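PDB 4MFZ: Dbv8 protein from Nonomuraea, which probably transfers a long fatty acyl chain from acyl-CoA, such as decanoyl-CoA, to an amino group of a glycopeptide antibiotic, as a GNAT-family N-acyltransferase. Local coordinates for residues Q29-W39 with R114-T123. Residues are numbered along the deposited sequence; the frame is centred on the assembly and turned at random.
Sequences QLRLGENATAW and RGGPTLPYET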
loop_
_atom_site.group_PDB
_atom_site.type_symbol
_atom_site.label_atom_id
_atom_site.label_comp_id
_atom_site.label_asym_id
_atom_site.label_seq_id
_atom_site.Cartn_x
_atom_site.Cartn_y
_atom_site.Cartn_z
ATOM N N GLN A 29 -1.694 -24.408 12.763
ATOM C CA GLN A 29 -2.942 -24.507 12.004
ATOM C C GLN A 29 -2.968 -23.669 10.730
ATOM O O GLN A 29 -3.575 -24.082 9.749
ATOM C CB GLN A 29 -4.143 -24.214 12.887
ATOM C CG GLN A 29 -4.231 -25.255 13.984
ATOM C CD GLN A 29 -5.522 -25.215 14.745
ATOM O OE1 GLN A 29 -5.542 -25.507 15.945
ATOM N NE2 GLN A 29 -6.615 -24.877 14.061
ATOM N N LEU A 30 -2.286 -22.521 10.747
ATOM C CA LEU A 30 -2.310 -21.607 9.606
ATOM C C LEU A 30 -1.134 -21.855 8.661
ATOM O O LEU A 30 -0.966 -21.148 7.677
ATOM C CB LEU A 30 -2.367 -20.139 10.079
ATOM C CG LEU A 30 -3.534 -19.709 10.978
ATOM C CD1 LEU A 30 -3.420 -18.234 11.358
ATOM C CD2 LEU A 30 -4.905 -19.952 10.348
ATOM N N ARG A 31 -0.326 -22.873 8.971
ATOM C CA ARG A 31 0.780 -23.358 8.121
ATOM C C ARG A 31 1.897 -22.334 7.966
ATOM O O ARG A 31 2.594 -22.311 6.945
ATOM C CB ARG A 31 0.268 -23.837 6.734
ATOM C CG ARG A 31 -0.919 -24.820 6.776
ATOM C CD ARG A 31 -0.615 -26.088 7.582
ATOM N NE ARG A 31 0.362 -26.923 6.885
ATOM C CZ ARG A 31 0.816 -28.097 7.318
ATOM N NH1 ARG A 31 0.385 -28.623 8.454
ATOM N NH2 ARG A 31 1.708 -28.758 6.605
ATOM N N LEU A 32 2.050 -21.489 8.984
ATOM C CA LEU A 32 3.045 -20.422 9.000
ATOM C C LEU A 32 4.484 -20.903 9.208
ATOM O O LEU A 32 4.732 -21.822 9.974
ATOM C CB LEU A 32 2.686 -19.371 10.065
ATOM C CG LEU A 32 1.514 -18.444 9.740
ATOM C CD1 LEU A 32 1.145 -17.599 10.954
ATOM C CD2 LEU A 32 1.870 -17.546 8.542
ATOM N N GLY A 33 5.437 -20.242 8.554
ATOM C CA GLY A 33 6.823 -20.678 8.617
ATOM C C GLY A 33 7.396 -20.202 9.933
ATOM O O GLY A 33 6.747 -19.431 10.662
ATOM N N GLU A 34 8.608 -20.652 10.225
ATOM C CA GLU A 34 9.309 -20.313 11.442
ATOM C C GLU A 34 9.625 -18.829 11.562
ATOM O O GLU A 34 9.831 -18.314 12.651
ATOM C CB GLU A 34 10.610 -21.100 11.528
ATOM C CG GLU A 34 11.371 -20.837 12.816
ATOM C CD GLU A 34 12.745 -21.463 12.804
ATOM O OE1 GLU A 34 13.212 -21.875 13.887
ATOM O OE2 GLU A 34 13.347 -21.563 11.716
ATOM N N ASN A 35 9.670 -18.150 10.432
ATOM C CA ASN A 35 9.939 -16.725 10.414
ATOM C C ASN A 35 8.748 -15.853 10.854
ATOM O O ASN A 35 8.867 -14.638 10.935
ATOM C CB ASN A 35 10.444 -16.305 9.029
ATOM C CG ASN A 35 9.544 -16.770 7.894
ATOM O OD1 ASN A 35 9.495 -16.135 6.846
ATOM N ND2 ASN A 35 8.841 -17.886 8.086
ATOM N N ALA A 36 7.605 -16.479 11.121
ATOM C CA ALA A 36 6.447 -15.773 11.626
ATOM C C ALA A 36 6.502 -15.737 13.160
ATOM O O ALA A 36 5.682 -15.069 13.790
ATOM C CB ALA A 36 5.176 -16.456 11.156
ATOM N N THR A 37 7.472 -16.449 13.750
ATOM C CA THR A 37 7.529 -16.639 15.224
ATOM C C THR A 37 7.506 -15.335 16.034
ATOM O O THR A 37 6.729 -15.214 16.990
ATOM C CB THR A 37 8.735 -17.527 15.649
ATOM O OG1 THR A 37 8.583 -18.817 15.065
ATOM C CG2 THR A 37 8.824 -17.706 17.180
ATOM N N ALA A 38 8.364 -14.377 15.677
ATOM C CA ALA A 38 8.495 -13.144 16.445
ATOM C C ALA A 38 7.225 -12.313 16.329
ATOM O O ALA A 38 6.774 -11.736 17.288
ATOM C CB ALA A 38 9.713 -12.358 15.991
ATOM N N TRP A 39 6.608 -12.280 15.152
ATOM C CA TRP A 39 5.356 -11.535 15.039
ATOM C C TRP A 39 4.274 -12.194 15.862
ATOM O O TRP A 39 3.575 -11.522 16.589
ATOM C CB TRP A 39 4.942 -11.397 13.588
ATOM C CG TRP A 39 3.643 -10.654 13.380
ATOM C CD1 TRP A 39 3.326 -9.341 13.770
ATOM C CD2 TRP A 39 2.442 -11.152 12.684
ATOM N NE1 TRP A 39 2.054 -9.012 13.374
ATOM C CE2 TRP A 39 1.467 -10.057 12.715
ATOM C CE3 TRP A 39 2.091 -12.359 12.065
ATOM C CZ2 TRP A 39 0.207 -10.180 12.149
ATOM C CZ3 TRP A 39 0.807 -12.472 11.497
ATOM C CH2 TRP A 39 -0.100 -11.404 11.528
ATOM N N ARG A 114 5.421 -3.250 11.519
ATOM C CA ARG A 114 5.224 -4.224 10.464
ATOM C C ARG A 114 3.931 -4.969 10.808
ATOM O O ARG A 114 3.779 -5.515 11.926
ATOM C CB ARG A 114 6.400 -5.213 10.387
ATOM C CG ARG A 114 6.517 -5.961 9.054
ATOM C CD ARG A 114 7.031 -5.053 7.945
ATOM N NE ARG A 114 6.902 -5.671 6.626
ATOM C CZ ARG A 114 7.282 -5.105 5.477
ATOM N NH1 ARG A 114 7.819 -3.883 5.467
ATOM N NH2 ARG A 114 7.121 -5.761 4.325
ATOM N N GLY A 115 3.000 -4.977 9.860
ATOM C CA GLY A 115 1.805 -5.818 9.994
ATOM C C GLY A 115 2.272 -7.251 9.819
ATOM O O GLY A 115 3.477 -7.543 9.858
ATOM N N GLY A 116 1.355 -8.170 9.598
ATOM C CA GLY A 116 1.831 -9.518 9.311
ATOM C C GLY A 116 2.356 -9.673 7.897
ATOM O O GLY A 116 2.269 -8.729 7.089
ATOM N N PRO A 117 2.878 -10.875 7.575
ATOM C CA PRO A 117 3.183 -11.217 6.201
ATOM C C PRO A 117 1.892 -11.603 5.459
ATOM O O PRO A 117 0.818 -11.680 6.072
ATOM C CB PRO A 117 4.107 -12.438 6.349
ATOM C CG PRO A 117 3.609 -13.108 7.579
ATOM C CD PRO A 117 3.131 -12.003 8.495
ATOM N N THR A 118 1.988 -11.821 4.155
ATOM C CA THR A 118 0.926 -12.529 3.450
ATOM C C THR A 118 0.902 -13.941 3.991
ATOM O O THR A 118 1.949 -14.570 4.057
ATOM C CB THR A 118 1.258 -12.607 1.967
ATOM O OG1 THR A 118 1.446 -11.282 1.498
ATOM C CG2 THR A 118 0.146 -13.320 1.186
ATOM N N LEU A 119 -0.281 -14.413 4.382
ATOM C CA LEU A 119 -0.503 -15.760 4.948
ATOM C C LEU A 119 -0.517 -16.867 3.877
ATOM O O LEU A 119 -0.763 -16.577 2.702
ATOM C CB LEU A 119 -1.825 -15.792 5.720
ATOM C CG LEU A 119 -2.083 -14.753 6.817
ATOM C CD1 LEU A 119 -3.387 -15.074 7.565
ATOM C CD2 LEU A 119 -0.897 -14.679 7.769
ATOM N N PRO A 120 -0.223 -18.128 4.279
ATOM C CA PRO A 120 -0.321 -19.240 3.339
ATOM C C PRO A 120 -1.747 -19.399 2.872
ATOM O O PRO A 120 -2.667 -19.407 3.696
ATOM C CB PRO A 120 0.140 -20.455 4.171
ATOM C CG PRO A 120 1.090 -19.852 5.167
ATOM C CD PRO A 120 0.463 -18.520 5.522
ATOM N N TYR A 121 -1.934 -19.500 1.553
ATOM C CA TYR A 121 -3.296 -19.567 0.986
ATOM C C TYR A 121 -3.954 -20.941 1.050
ATOM O O TYR A 121 -5.167 -21.032 0.864
ATOM C CB TYR A 121 -3.355 -19.056 -0.480
ATOM C CG TYR A 121 -2.924 -17.611 -0.707
ATOM C CD1 TYR A 121 -2.894 -16.688 0.340
ATOM C CD2 TYR A 121 -2.560 -17.167 -2.001
ATOM C CE1 TYR A 121 -2.501 -15.374 0.125
ATOM C CE2 TYR A 121 -2.182 -15.853 -2.227
ATOM C CZ TYR A 121 -2.147 -14.961 -1.175
ATOM O OH TYR A 121 -1.744 -13.652 -1.396
ATOM N N GLU A 122 -3.199 -22.007 1.319
ATOM C CA GLU A 122 -3.797 -23.374 1.324
ATOM C C GLU A 122 -4.857 -23.591 2.421
ATOM O O GLU A 122 -5.639 -24.551 2.400
ATOM C CB GLU A 122 -2.709 -24.445 1.414
ATOM C CG GLU A 122 -1.849 -24.363 2.669
ATOM C CD GLU A 122 -0.582 -23.559 2.451
ATOM O OE1 GLU A 122 0.447 -23.967 3.028
ATOM O OE2 GLU A 122 -0.605 -22.551 1.676
ATOM N N THR A 123 -4.861 -22.676 3.387
ATOM C CA THR A 123 -5.774 -22.701 4.519
ATOM C C THR A 123 -7.185 -22.120 4.171
ATOM O O THR A 123 -8.140 -22.248 4.938
ATOM C CB THR A 123 -5.044 -21.950 5.673
ATOM O OG1 THR A 123 -4.648 -22.871 6.700
ATOM C CG2 THR A 123 -5.806 -20.832 6.200
HETATM O O HOH W 1 -2.886 -19.874 6.560
HETATM O O HOH W 2 1.211 -26.253 4.240
HETATM O O HOH W 3 2.544 -22.791 4.146
#
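L30 packs beside P120, with L30 O 3.5 Å from P120 CG. The same carbonyl receives a water hydrogen (2.6 Å from L30 O) from a molecule that also donates to P120 O. The leucyl side chain, buried against L94 of helix 89-104, brings CD2 near the methyl CG2 of T123. R31 closes helix 23-29 with a Schellman motif, and its positive phi of 66° turns the chain over P120, whose CG lies 3.4 Å from R31 O. R31 CB lies 3.7 Å from E122 OE1; beyond it, bends at chi2 and chi3 carry the guanidinium away from the loop. Two waters bridge these residues: one accepts from R31 NE and donates to E122 OE1, the other donates to R31 O and E122 OE1. L32 suits the apolar centre: CD2 presses tightly on P120 CD at 3.5 Å and also meets L119 CD2. Proline fits here because its ring offers apolar carbons and its nitrogen carries no N-H needing a partner. Finally W39, with CG anti to the backbone N (chi1 179°), lays its indole over G116. The glycine CA sits above the six-membered ring, 3.4 Å from its centroid and 14° off the normal, a CH-pi contact; a CB there would run into W39 CH2. P117 CD adds an oblique touch at CE3, and NE1 is hydrogen-bonded to E101 of helix 89-104. The turn after helix 23-29 and the start of helix 37-46 thus meet the loop before helix 125-128 largely through shape, while R31 and E122, their charged atoms apart, probably attract only modestly through water.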